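Local atomic coordinates of 16S rRNA methyltransferase (Streptomyces sp. DSM 40477, PDB entry 3MQ2), a protein that methylates the N1 position of adenine 1408 in 16S ribosomal RNA with S-adenosyl-L-methionine, conferring resistance to aminoglycosides such as kanamycin, neomycin and apramycin. Residues H103-W108 with S135-L140; L178-Y183 with A211-I216; V30-G35 with V55-D60; N141-R146 with R206-A211. All blocks are in the same frame, centred on the assembly; numbering follows the deposited sequence.

How the interactions relate
All four contacts lie in, or at the end of, one seven-stranded mixed sheet with the 3-2-1-4-5-7-6 order of a Rossmann-like methyltransferase. Along the chain, interaction 3 closes before interaction 1 opens, and interaction 1 closes before interactions 2 and 4, whose segments alternate. Backbone bonds from H103 to L32 and V34 join interactions 1 and 3, whose centres are 11 Å apart; both touch S-adenosyl-L-homocysteine. Interactions 2 and 4 share A211 on strand 209-216, which is bonded to strand 134-141 of interaction 1. Interactions 2 and 3, with centres 19 Å apart, do not touch. The ligand lies at the C-terminal ends of the parallel strands, where L105 O, G35 O and D58 bind it.

Interaction 1. Residues H103-W108 with S135-L140; sequences HVLMPW and SFLVAL. With SAH (S-adenosyl-L-homocysteine), chain C.
H103, V104 and L105 pair in parallel register with L137, V138 and A139, the axes of the two strands approaching to 4.8 Å with their directions only 5° apart. V104 supplies both backbone groups: its N donates to L137 O at 2.8 Å, and its O accepts from A139 N. The last rung, M106 N to A139 O, is equally short at 2.8 Å but more bent, with 146° at the hydrogen. There the strand ends, and M106, with positive phi, turns the chain so that P107 CD comes within 3.4 Å of the same A139 O.

These are the fourth and fifth strands in the order of a Rossmann-like methyltransferase, whose cofactor lies at the carboxyl ends of the parallel strands. On the face shared by H103, L105, L137 and A139, L105 touches both L137 and A139. Its CG stands anti to the carbonyl carbon (chi1 -52°), and its CD2 lies 3.8 Å from L137 CD2. That methyl is also 3.9 Å from A139 CB; the L105 and L137 side chains cross at about a right angle. H103 reaches L137 CB with CD2, while its ring nitrogens are bonded to E101 and H41. The other face carries V104 and V138, and helix 109-116 packs against V104 through L111.

At the strand end, L105 O accepts a hydrogen bond from the amino N of S-adenosyl-L-homocysteine at 2.8 Å. M106 CG approaches its carboxylate oxygen OXT. Beyond the turn, the indole of W108 brings NE1 to 3.5 Å from the ligand's sulphur SD.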
# COMPACT_ATOMS: atom_id res chain seq x y z
N HIS A 103 2.85 -1.97 -1.91
CA HIS A 103 1.74 -2.55 -1.15
C HIS A 103 0.53 -1.64 -1.19
O HIS A 103 0.65 -0.43 -1.05
CB HIS A 103 2.12 -2.78 0.32
CG HIS A 103 3.24 -3.74 0.53
ND1 HIS A 103 3.75 -4.02 1.78
CD2 HIS A 103 3.97 -4.48 -0.35
CE1 HIS A 103 4.73 -4.90 1.66
NE2 HIS A 103 4.88 -5.19 0.38
N VAL A 104 -0.65 -2.23 -1.38
CA VAL A 104 -1.90 -1.51 -1.22
C VAL A 104 -2.79 -2.40 -0.37
O VAL A 104 -3.30 -3.41 -0.86
CB VAL A 104 -2.61 -1.25 -2.55
CG1 VAL A 104 -3.94 -0.47 -2.31
CG2 VAL A 104 -1.70 -0.46 -3.50
N LEU A 105 -2.96 -2.05 0.90
CA LEU A 105 -3.62 -2.98 1.83
C LEU A 105 -4.97 -2.46 2.28
O LEU A 105 -5.08 -1.36 2.80
CB LEU A 105 -2.73 -3.25 3.04
CG LEU A 105 -1.29 -3.70 2.78
CD1 LEU A 105 -0.62 -4.08 4.10
CD2 LEU A 105 -1.25 -4.87 1.82
N MET A 106 -6.01 -3.27 2.09
CA MET A 106 -7.37 -2.92 2.52
C MET A 106 -7.85 -1.56 2.02
O MET A 106 -8.37 -0.77 2.80
CB MET A 106 -7.47 -2.93 4.06
CG MET A 106 -6.58 -3.93 4.74
SD MET A 106 -7.13 -5.58 4.31
CE MET A 106 -8.63 -5.66 5.28
N PRO A 107 -7.71 -1.30 0.71
CA PRO A 107 -8.11 0.03 0.23
C PRO A 107 -9.62 0.23 0.28
O PRO A 107 -10.39 -0.73 0.21
CB PRO A 107 -7.64 0.01 -1.23
CG PRO A 107 -7.73 -1.44 -1.62
CD PRO A 107 -7.24 -2.16 -0.39
N TRP A 108 -10.02 1.49 0.42
CA TRP A 108 -11.40 1.88 0.18
C TRP A 108 -11.40 3.22 -0.54
O TRP A 108 -10.34 3.80 -0.78
CB TRP A 108 -12.24 1.91 1.47
CG TRP A 108 -11.78 2.85 2.56
CD1 TRP A 108 -10.90 2.58 3.58
CD2 TRP A 108 -12.23 4.20 2.77
NE1 TRP A 108 -10.77 3.69 4.39
CE2 TRP A 108 -11.57 4.70 3.91
CE3 TRP A 108 -13.13 5.04 2.09
CZ2 TRP A 108 -11.77 6.00 4.39
CZ3 TRP A 108 -13.32 6.33 2.57
CH2 TRP A 108 -12.65 6.79 3.71
N SER A 135 7.77 -5.87 -7.38
CA SER A 135 6.69 -6.74 -6.92
C SER A 135 5.56 -5.90 -6.36
O SER A 135 5.78 -4.78 -5.91
CB SER A 135 7.19 -7.70 -5.84
OG SER A 135 7.58 -7.00 -4.67
N PHE A 136 4.35 -6.45 -6.39
CA PHE A 136 3.21 -5.77 -5.78
C PHE A 136 2.34 -6.73 -4.99
O PHE A 136 2.28 -7.93 -5.30
CB PHE A 136 2.36 -5.00 -6.80
CG PHE A 136 1.53 -5.86 -7.72
CD1 PHE A 136 0.31 -6.40 -7.31
CD2 PHE A 136 1.95 -6.10 -9.02
CE1 PHE A 136 -0.46 -7.17 -8.18
CE2 PHE A 136 1.20 -6.86 -9.89
CZ PHE A 136 -0.01 -7.40 -9.48
N LEU A 137 1.67 -6.18 -3.99
CA LEU A 137 0.65 -6.87 -3.21
C LEU A 137 -0.53 -5.92 -3.08
O LEU A 137 -0.39 -4.82 -2.54
CB LEU A 137 1.19 -7.20 -1.83
CG LEU A 137 0.14 -7.56 -0.77
CD1 LEU A 137 -0.65 -8.80 -1.17
CD2 LEU A 137 0.85 -7.77 0.55
N VAL A 138 -1.68 -6.34 -3.60
CA VAL A 138 -2.92 -5.62 -3.34
C VAL A 138 -3.78 -6.55 -2.50
O VAL A 138 -4.12 -7.65 -2.94
CB VAL A 138 -3.69 -5.28 -4.64
CG1 VAL A 138 -5.04 -4.66 -4.30
CG2 VAL A 138 -2.88 -4.33 -5.52
N ALA A 139 -4.12 -6.13 -1.29
CA ALA A 139 -4.90 -7.00 -0.42
C ALA A 139 -6.29 -6.40 -0.34
O ALA A 139 -6.50 -5.38 0.32
CB ALA A 139 -4.27 -7.11 0.94
N LEU A 140 -7.23 -7.02 -1.04
CA LEU A 140 -8.58 -6.48 -1.10
C LEU A 140 -9.36 -6.87 0.14
O LEU A 140 -9.38 -8.04 0.52
CB LEU A 140 -9.32 -7.01 -2.32
CG LEU A 140 -8.80 -6.59 -3.69
CD1 LEU A 140 -9.66 -7.21 -4.77
CD2 LEU A 140 -8.77 -5.06 -3.83
N SAH C . -3.56 0.13 4.61
CA SAH C . -3.95 0.64 5.92
CB SAH C . -5.16 1.56 5.81
CG SAH C . -6.28 1.03 4.92
SD SAH C . -7.81 1.97 5.13
C SAH C . -4.25 -0.53 6.84
O SAH C . -4.49 -0.35 8.03
OXT SAH C . -4.25 -1.67 6.39
C5' SAH C . -7.54 2.65 3.48
C4' SAH C . -6.67 3.90 3.52
O4' SAH C . -6.48 4.37 2.20
C3' SAH C . -7.31 5.06 4.29
O3' SAH C . -6.39 5.55 5.24
C2' SAH C . -7.57 6.16 3.28
O2' SAH C . -7.26 7.43 3.82
C1' SAH C . -6.60 5.78 2.18
N9 SAH C . -7.02 6.20 0.84
C8 SAH C . -8.21 6.00 0.20
N7 SAH C . -8.13 6.56 -1.04
C5 SAH C . -6.89 7.10 -1.18
C6 SAH C . -6.26 7.78 -2.21
N6 SAH C . -6.89 8.02 -3.36
N1 SAH C . -4.96 8.21 -2.04
C2 SAH C . -4.29 7.97 -0.86
N3 SAH C . -4.91 7.30 0.17
C4 SAH C . -6.19 6.88 -0.01

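Interaction 2. Residues L178-Y183 with A211-I216; sequences LADCRY and ALTGTI
A classic beta bulge interrupts the antiparallel pairing of 178-183 with 211-216: both A179 and D180 face T213, and the register shifts by one residue. T213 O accepts from A179 N at 2.9 Å and from D180 N at 3.0 Å. The first donor lies in the carbonyl plane, whereas the second is tilted 32° from it. Beyond the bulge the ladder is regular, with T213 N bonded to D180 O and R182 joined to A211 by two backbone bonds. The shorter of these runs from A211 N to R182 O at 2.7 Å.

D180 and T213 lie side by side on the face they share with R182 and A211. The chi1 of T213 (56°) sets OG1 between the backbone N and the carbonyl carbon, 3.4 Å from D180 CB. A water bridges this face, hydrogen-bonded to T213 OG1 at 2.9 Å and also to D180 OD2 and A211 O. In the conformer described, R182 grips the D180 carboxylate side-on, NE meeting OD2 at 2.7 Å and NH2 meeting OD1. A second conformer is modelled for R182, which leaves the permanence of this salt bridge doubtful.

The opposite face is apolar and is covered by helix 160-173, through A163 and D164 on C181 and Y171 on L212. There L178 CD1 rests 3.7 Å from L212 CB, the two leucines crossing at a slant.

With axes at 167° to each other, the strands form the antiparallel side of the sheet, where strand 209-216 is inserted between 134-141 and 176-184, as is characteristic of Rossmann-like methyltransferases.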
# COMPACT_ATOMS: atom_id res chain seq x y z
N LEU A 178 -0.51 -9.69 -13.15
CA LEU A 178 -1.16 -10.36 -12.02
C LEU A 178 -0.83 -11.84 -12.04
O LEU A 178 -1.35 -12.58 -12.88
CB LEU A 178 -2.68 -10.14 -12.06
CG LEU A 178 -3.47 -10.72 -10.88
CD1 LEU A 178 -2.92 -10.24 -9.54
CD2 LEU A 178 -4.95 -10.38 -11.01
N ALA A 179 0.03 -12.26 -11.13
CA ALA A 179 0.58 -13.62 -11.15
C ALA A 179 -0.18 -14.56 -10.24
O ALA A 179 -0.26 -15.76 -10.50
CB ALA A 179 2.04 -13.59 -10.76
N ASP A 180 -0.72 -14.03 -9.15
CA ASP A 180 -1.38 -14.88 -8.18
C ASP A 180 -2.55 -14.18 -7.50
O ASP A 180 -2.50 -12.98 -7.23
CB ASP A 180 -0.39 -15.35 -7.12
CG ASP A 180 -0.99 -16.38 -6.20
OD1 ASP A 180 -1.10 -17.56 -6.61
OD2 ASP A 180 -1.35 -16.02 -5.06
N CYS A 181 -3.61 -14.94 -7.26
CA CYS A 181 -4.76 -14.45 -6.51
C CYS A 181 -5.16 -15.51 -5.51
O CYS A 181 -5.45 -16.65 -5.88
CB CYS A 181 -5.93 -14.16 -7.45
SG CYS A 181 -5.53 -13.09 -8.86
N ARG A 182 -5.16 -15.16 -4.23
CA ARG A 182 -5.57 -16.14 -3.21
C ARG A 182 -6.16 -15.49 -1.97
O ARG A 182 -5.84 -14.36 -1.63
CB ARG A 182 -4.37 -17.01 -2.83
CG ARG A 182 -3.22 -16.24 -2.21
CD ARG A 182 -2.06 -17.18 -1.85
NE ARG A 182 -1.50 -17.82 -3.03
CZ ARG A 182 -1.31 -19.13 -3.16
NH1 ARG A 182 -1.64 -19.95 -2.18
NH2 ARG A 182 -0.78 -19.61 -4.28
N TYR A 183 -7.03 -16.23 -1.30
CA TYR A 183 -7.58 -15.77 -0.03
C TYR A 183 -6.49 -15.83 1.03
O TYR A 183 -5.64 -16.74 1.03
CB TYR A 183 -8.74 -16.66 0.40
CG TYR A 183 -10.00 -16.52 -0.41
CD1 TYR A 183 -10.64 -15.30 -0.55
CD2 TYR A 183 -10.58 -17.64 -1.01
CE1 TYR A 183 -11.82 -15.18 -1.27
CE2 TYR A 183 -11.76 -17.54 -1.72
CZ TYR A 183 -12.38 -16.31 -1.85
OH TYR A 183 -13.55 -16.21 -2.57
N ALA A 211 -5.76 -11.65 -1.66
CA ALA A 211 -4.45 -11.11 -2.01
C ALA A 211 -4.14 -11.25 -3.50
O ALA A 211 -4.16 -12.35 -4.04
CB ALA A 211 -3.35 -11.79 -1.19
N LEU A 212 -3.85 -10.12 -4.14
CA LEU A 212 -3.43 -10.10 -5.53
C LEU A 212 -1.95 -9.78 -5.55
O LEU A 212 -1.54 -8.74 -5.05
CB LEU A 212 -4.18 -8.99 -6.28
CG LEU A 212 -5.72 -8.96 -6.22
CD1 LEU A 212 -6.26 -7.72 -6.92
CD2 LEU A 212 -6.32 -10.21 -6.81
N THR A 213 -1.14 -10.66 -6.13
CA THR A 213 0.29 -10.39 -6.20
C THR A 213 0.82 -10.55 -7.61
O THR A 213 0.22 -11.22 -8.45
CB THR A 213 1.12 -11.27 -5.23
OG1 THR A 213 0.87 -12.66 -5.49
CG2 THR A 213 0.76 -10.97 -3.77
N GLY A 214 1.96 -9.92 -7.87
CA GLY A 214 2.55 -9.99 -9.18
C GLY A 214 3.71 -9.02 -9.30
O GLY A 214 4.33 -8.64 -8.30
N THR A 215 3.98 -8.63 -10.54
CA THR A 215 5.10 -7.75 -10.83
C THR A 215 4.64 -6.63 -11.75
O THR A 215 3.69 -6.78 -12.51
CB THR A 215 6.27 -8.51 -11.50
OG1 THR A 215 5.81 -9.08 -12.73
CG2 THR A 215 6.77 -9.63 -10.60
N ILE A 216 5.33 -5.50 -11.67
CA ILE A 216 5.06 -4.38 -12.56
C ILE A 216 5.78 -4.65 -13.88
O ILE A 216 6.99 -4.89 -13.90
CB ILE A 216 5.56 -3.05 -11.93
CG1 ILE A 216 4.88 -2.77 -10.58
CG2 ILE A 216 5.34 -1.88 -12.90
CD1 ILE A 216 3.34 -2.74 -10.64
O HOH W 1 -1.46 -13.57 -4.05

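Interaction 3. Residues V30-G35 with V55-D60; sequences VVLDVG and VALDAD. With SAH (S-adenosyl-L-homocysteine), chain C.
V30-V34 and V55-D58 are neighbouring strands of a beta-alpha-beta unit, linked by helix 40-48, in the Rossmann-like core. Parallel rungs alternate between them: V55 N to V31 O, D33 N to V55 O at 2.8 Å, and L57 N to D33 O. The final one, G35 N to L57 O, is weak.

On the apolar face, L32 CG is anti to its backbone N (chi1 175°), and its CD1 lies 3.7 Å from V55 CG1. The same methyl is 3.9 Å from L57 CD2. L57 adopts the crowded position, CG between the backbone N and the carbonyl carbon (chi1 52°). It lies side by side with V34, its CD1 3.9 Å from V34 CG1. On the reverse face D33 CB meets A56 CB, while D33 OD2 is bonded to T36.

At the strand ends, G35 takes positive phi and its O accepts from the amino N of S-adenosyl-L-homocysteine at 2.9 Å. With CG anti to the backbone N (chi1 -159°), the D58 carboxylate takes the two ribose hydroxyls, one oxygen each: OD1 accepts from O3' at 2.7 Å, and OD2 accepts from O2'. OD1 has a second donor in G37 N. D58 OD2 also closes an Asx turn, its anti lone pair receiving D60 N at 2.9 Å.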
# COMPACT_ATOMS: atom_id res chain seq x y z
N VAL A 30 13.61 0.14 -2.23
CA VAL A 30 12.54 0.93 -1.63
C VAL A 30 11.23 0.15 -1.69
O VAL A 30 10.89 -0.45 -2.71
CB VAL A 30 12.36 2.28 -2.36
CG1 VAL A 30 11.15 3.03 -1.82
CG2 VAL A 30 13.62 3.14 -2.22
N VAL A 31 10.50 0.16 -0.57
CA VAL A 31 9.15 -0.41 -0.49
C VAL A 31 8.20 0.74 -0.28
O VAL A 31 8.51 1.63 0.50
CB VAL A 31 9.04 -1.35 0.73
CG1 VAL A 31 7.62 -1.88 0.90
CG2 VAL A 31 10.03 -2.52 0.62
N LEU A 32 7.07 0.75 -0.98
CA LEU A 32 6.09 1.83 -0.84
C LEU A 32 4.74 1.27 -0.41
O LEU A 32 4.22 0.35 -1.04
CB LEU A 32 5.92 2.56 -2.18
CG LEU A 32 4.84 3.64 -2.23
CD1 LEU A 32 5.20 4.79 -1.30
CD2 LEU A 32 4.67 4.16 -3.65
N ASP A 33 4.16 1.83 0.66
CA ASP A 33 2.82 1.46 1.08
C ASP A 33 1.88 2.62 0.74
O ASP A 33 2.06 3.73 1.24
CB ASP A 33 2.78 1.18 2.59
CG ASP A 33 1.47 0.54 3.04
OD1 ASP A 33 0.84 -0.16 2.22
OD2 ASP A 33 1.08 0.70 4.22
N VAL A 34 0.89 2.36 -0.11
CA VAL A 34 -0.04 3.39 -0.57
C VAL A 34 -1.36 3.30 0.20
O VAL A 34 -2.01 2.25 0.20
CB VAL A 34 -0.31 3.25 -2.09
CG1 VAL A 34 -1.34 4.28 -2.55
CG2 VAL A 34 1.01 3.37 -2.86
N GLY A 35 -1.77 4.39 0.85
CA GLY A 35 -2.96 4.37 1.67
C GLY A 35 -2.71 3.69 3.00
O GLY A 35 -3.45 2.80 3.40
N VAL A 55 8.71 3.65 2.42
CA VAL A 55 7.98 4.90 2.27
C VAL A 55 6.50 4.57 2.39
O VAL A 55 6.03 3.59 1.81
CB VAL A 55 8.26 5.55 0.90
CG1 VAL A 55 7.52 6.88 0.76
CG2 VAL A 55 9.77 5.78 0.72
N ALA A 56 5.75 5.37 3.13
CA ALA A 56 4.33 5.10 3.28
C ALA A 56 3.57 6.39 3.17
O ALA A 56 4.01 7.41 3.67
CB ALA A 56 4.03 4.43 4.63
N LEU A 57 2.45 6.36 2.47
CA LEU A 57 1.71 7.61 2.30
C LEU A 57 0.22 7.43 2.55
O LEU A 57 -0.32 6.31 2.46
CB LEU A 57 1.98 8.21 0.93
CG LEU A 57 1.78 7.31 -0.28
CD1 LEU A 57 0.33 7.32 -0.68
CD2 LEU A 57 2.65 7.78 -1.43
N ASP A 58 -0.43 8.53 2.90
CA ASP A 58 -1.88 8.52 3.01
C ASP A 58 -2.38 9.91 2.69
O ASP A 58 -1.66 10.89 2.92
CB ASP A 58 -2.33 8.16 4.43
CG ASP A 58 -3.76 7.66 4.47
OD1 ASP A 58 -3.96 6.42 4.42
OD2 ASP A 58 -4.70 8.49 4.53
N ALA A 59 -3.60 9.98 2.19
CA ALA A 59 -4.24 11.27 1.90
C ALA A 59 -4.53 12.05 3.18
O ALA A 59 -4.62 13.28 3.16
CB ALA A 59 -5.52 11.05 1.13
N ASP A 60 -4.70 11.34 4.29
CA ASP A 60 -5.07 11.97 5.56
C ASP A 60 -3.88 12.01 6.53
O ASP A 60 -3.53 10.99 7.13
CB ASP A 60 -6.24 11.20 6.20
CG ASP A 60 -6.69 11.80 7.53
OD1 ASP A 60 -6.00 12.69 8.07
OD2 ASP A 60 -7.74 11.37 8.04
N SAH C . -3.56 0.13 4.61
CA SAH C . -3.95 0.64 5.92
CB SAH C . -5.16 1.56 5.81
CG SAH C . -6.28 1.03 4.92
SD SAH C . -7.81 1.97 5.13
C SAH C . -4.25 -0.53 6.84
O SAH C . -4.49 -0.35 8.03
OXT SAH C . -4.25 -1.67 6.39
C5' SAH C . -7.54 2.65 3.48
C4' SAH C . -6.67 3.90 3.52
O4' SAH C . -6.48 4.37 2.20
C3' SAH C . -7.31 5.06 4.29
O3' SAH C . -6.39 5.55 5.24
C2' SAH C . -7.57 6.16 3.28
O2' SAH C . -7.26 7.43 3.82
C1' SAH C . -6.60 5.78 2.18
N9 SAH C . -7.02 6.20 0.84
C8 SAH C . -8.21 6.00 0.20
N7 SAH C . -8.13 6.56 -1.04
C5 SAH C . -6.89 7.10 -1.18
C6 SAH C . -6.26 7.78 -2.21
N6 SAH C . -6.89 8.02 -3.36
N1 SAH C . -4.96 8.21 -2.04
C2 SAH C . -4.29 7.97 -0.86
N3 SAH C . -4.91 7.30 0.17
C4 SAH C . -6.19 6.88 -0.01

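Interaction 4. Residues N141-R146 with R206-A211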
# COMPACT_ATOMS: atom_id res chain seq x y z
N ASN A 141 -9.99 -5.89 0.78
CA ASN A 141 -10.93 -6.15 1.86
C ASN A 141 -12.26 -6.53 1.22
O ASN A 141 -12.94 -5.68 0.64
CB ASN A 141 -11.10 -4.90 2.71
CG ASN A 141 -12.03 -5.10 3.89
OD1 ASN A 141 -12.75 -6.10 3.98
ND2 ASN A 141 -12.05 -4.13 4.81
N LEU A 142 -12.62 -7.80 1.31
CA LEU A 142 -13.80 -8.31 0.63
C LEU A 142 -15.10 -7.75 1.23
O LEU A 142 -16.17 -7.84 0.63
CB LEU A 142 -13.77 -9.84 0.62
CG LEU A 142 -12.60 -10.45 -0.16
CD1 LEU A 142 -12.45 -11.94 0.17
CD2 LEU A 142 -12.76 -10.24 -1.67
N HIS A 143 -15.01 -7.11 2.40
CA HIS A 143 -16.19 -6.51 3.00
C HIS A 143 -16.70 -5.31 2.21
O HIS A 143 -17.81 -4.83 2.45
CB HIS A 143 -15.97 -6.19 4.48
CG HIS A 143 -15.83 -7.41 5.32
ND1 HIS A 143 -16.88 -7.94 6.05
CD2 HIS A 143 -14.79 -8.26 5.49
CE1 HIS A 143 -16.47 -9.04 6.66
NE2 HIS A 143 -15.21 -9.26 6.33
N ALA A 144 -15.91 -4.87 1.24
CA ALA A 144 -16.36 -3.83 0.32
C ALA A 144 -17.51 -4.37 -0.53
O ALA A 144 -18.15 -3.62 -1.26
CB ALA A 144 -15.20 -3.36 -0.58
N TRP A 145 -17.77 -5.67 -0.43
CA TRP A 145 -18.87 -6.29 -1.16
C TRP A 145 -19.88 -6.95 -0.22
O TRP A 145 -20.71 -7.74 -0.66
CB TRP A 145 -18.35 -7.35 -2.15
CG TRP A 145 -17.62 -6.78 -3.31
CD1 TRP A 145 -18.16 -6.46 -4.53
CD2 TRP A 145 -16.22 -6.46 -3.40
NE1 TRP A 145 -17.18 -5.96 -5.36
CE2 TRP A 145 -15.99 -5.95 -4.69
CE3 TRP A 145 -15.15 -6.55 -2.50
CZ2 TRP A 145 -14.72 -5.53 -5.11
CZ3 TRP A 145 -13.90 -6.13 -2.92
CH2 TRP A 145 -13.69 -5.63 -4.22
N ARG A 146 -19.81 -6.60 1.05
CA ARG A 146 -20.61 -7.28 2.07
C ARG A 146 -21.28 -6.27 3.01
O ARG A 146 -21.00 -6.26 4.20
CB ARG A 146 -19.72 -8.24 2.86
CG ARG A 146 -19.02 -9.28 1.98
CD ARG A 146 -18.10 -10.19 2.79
NE ARG A 146 -17.33 -11.09 1.94
CZ ARG A 146 -16.35 -11.87 2.39
NH1 ARG A 146 -16.03 -11.86 3.67
NH2 ARG A 146 -15.68 -12.65 1.55
N ARG A 206 -15.53 -16.79 6.32
CA ARG A 206 -14.39 -17.70 6.18
C ARG A 206 -13.11 -16.94 5.90
O ARG A 206 -12.09 -17.18 6.54
CB ARG A 206 -14.64 -18.73 5.08
CG ARG A 206 -13.50 -19.74 4.91
CD ARG A 206 -13.24 -20.54 6.19
NE ARG A 206 -12.07 -21.40 6.03
CZ ARG A 206 -10.81 -21.00 6.24
NH1 ARG A 206 -10.57 -19.75 6.64
NH2 ARG A 206 -9.81 -21.84 6.04
N PHE A 207 -13.17 -16.02 4.93
CA PHE A 207 -12.05 -15.16 4.60
C PHE A 207 -12.55 -13.74 4.46
O PHE A 207 -13.68 -13.51 4.02
CB PHE A 207 -11.43 -15.55 3.26
CG PHE A 207 -10.79 -16.90 3.26
CD1 PHE A 207 -9.63 -17.13 3.98
CD2 PHE A 207 -11.33 -17.92 2.50
CE1 PHE A 207 -9.03 -18.39 3.96
CE2 PHE A 207 -10.73 -19.18 2.47
CZ PHE A 207 -9.57 -19.40 3.20
N ASP A 208 -11.70 -12.79 4.82
CA ASP A 208 -12.03 -11.38 4.71
C ASP A 208 -11.23 -10.68 3.63
O ASP A 208 -11.58 -9.57 3.24
CB ASP A 208 -11.74 -10.67 6.02
CG ASP A 208 -12.52 -11.26 7.17
OD1 ASP A 208 -13.73 -11.45 6.98
OD2 ASP A 208 -11.92 -11.51 8.23
N VAL A 209 -10.15 -11.31 3.18
CA VAL A 209 -9.19 -10.63 2.31
C VAL A 209 -8.78 -11.52 1.14
O VAL A 209 -8.58 -12.72 1.31
CB VAL A 209 -7.94 -10.23 3.11
CG1 VAL A 209 -6.83 -9.71 2.19
CG2 VAL A 209 -8.29 -9.19 4.17
N LEU A 210 -8.67 -10.91 -0.03
CA LEU A 210 -8.16 -11.58 -1.22
C LEU A 210 -6.85 -10.89 -1.60
O LEU A 210 -6.84 -9.68 -1.82
CB LEU A 210 -9.15 -11.44 -2.38
CG LEU A 210 -8.82 -12.12 -3.70
CD1 LEU A 210 -8.75 -13.62 -3.49
CD2 LEU A 210 -9.85 -11.77 -4.76
N ALA A 211 -5.76 -11.65 -1.66
CA ALA A 211 -4.45 -11.11 -2.01
C ALA A 211 -4.14 -11.25 -3.50
O ALA A 211 -4.16 -12.35 -4.04
CB ALA A 211 -3.35 -11.79 -1.19
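This is a polar loop-to-strand junction, joining the turn that follows strand 134-141 to the residues leading into strand 209-216. A backbone bond from L142 N to D208 O, 2.8 Å long, ties the two just beyond the antiparallel pair N141 and V209.

H143 NE2 donates to D208 OD1 at 2.7 Å, almost straight at 173°. The oxygen lies near the ring plane, yet the nitrogen sits 50° out of the carboxylate plane. S203 OG also bonds to D208 OD1. H143 belongs to a short 3-10 segment, entered through an Asx turn in which H143 N donates to N141 OD1 at 2.9 Å.

In the Rossmann-like sheet this is where strand 134-141 ends beside the start of its antiparallel neighbour 209-216. Here R146, extended from CG to NE, holds F207 O end-on, with NH1 at 2.9 Å and NH2 at 3.3 Å. The guanidinium is anchored further by salt bridges to E157 and D205. L142 CB lies 3.5 Å above one face of the guanidinium, offset toward its rim. In the apolar part of the contact, L142 CD2 packs 3.9 Å from L210 CB, the side chains oblique to each other, and Y183 touches both leucines.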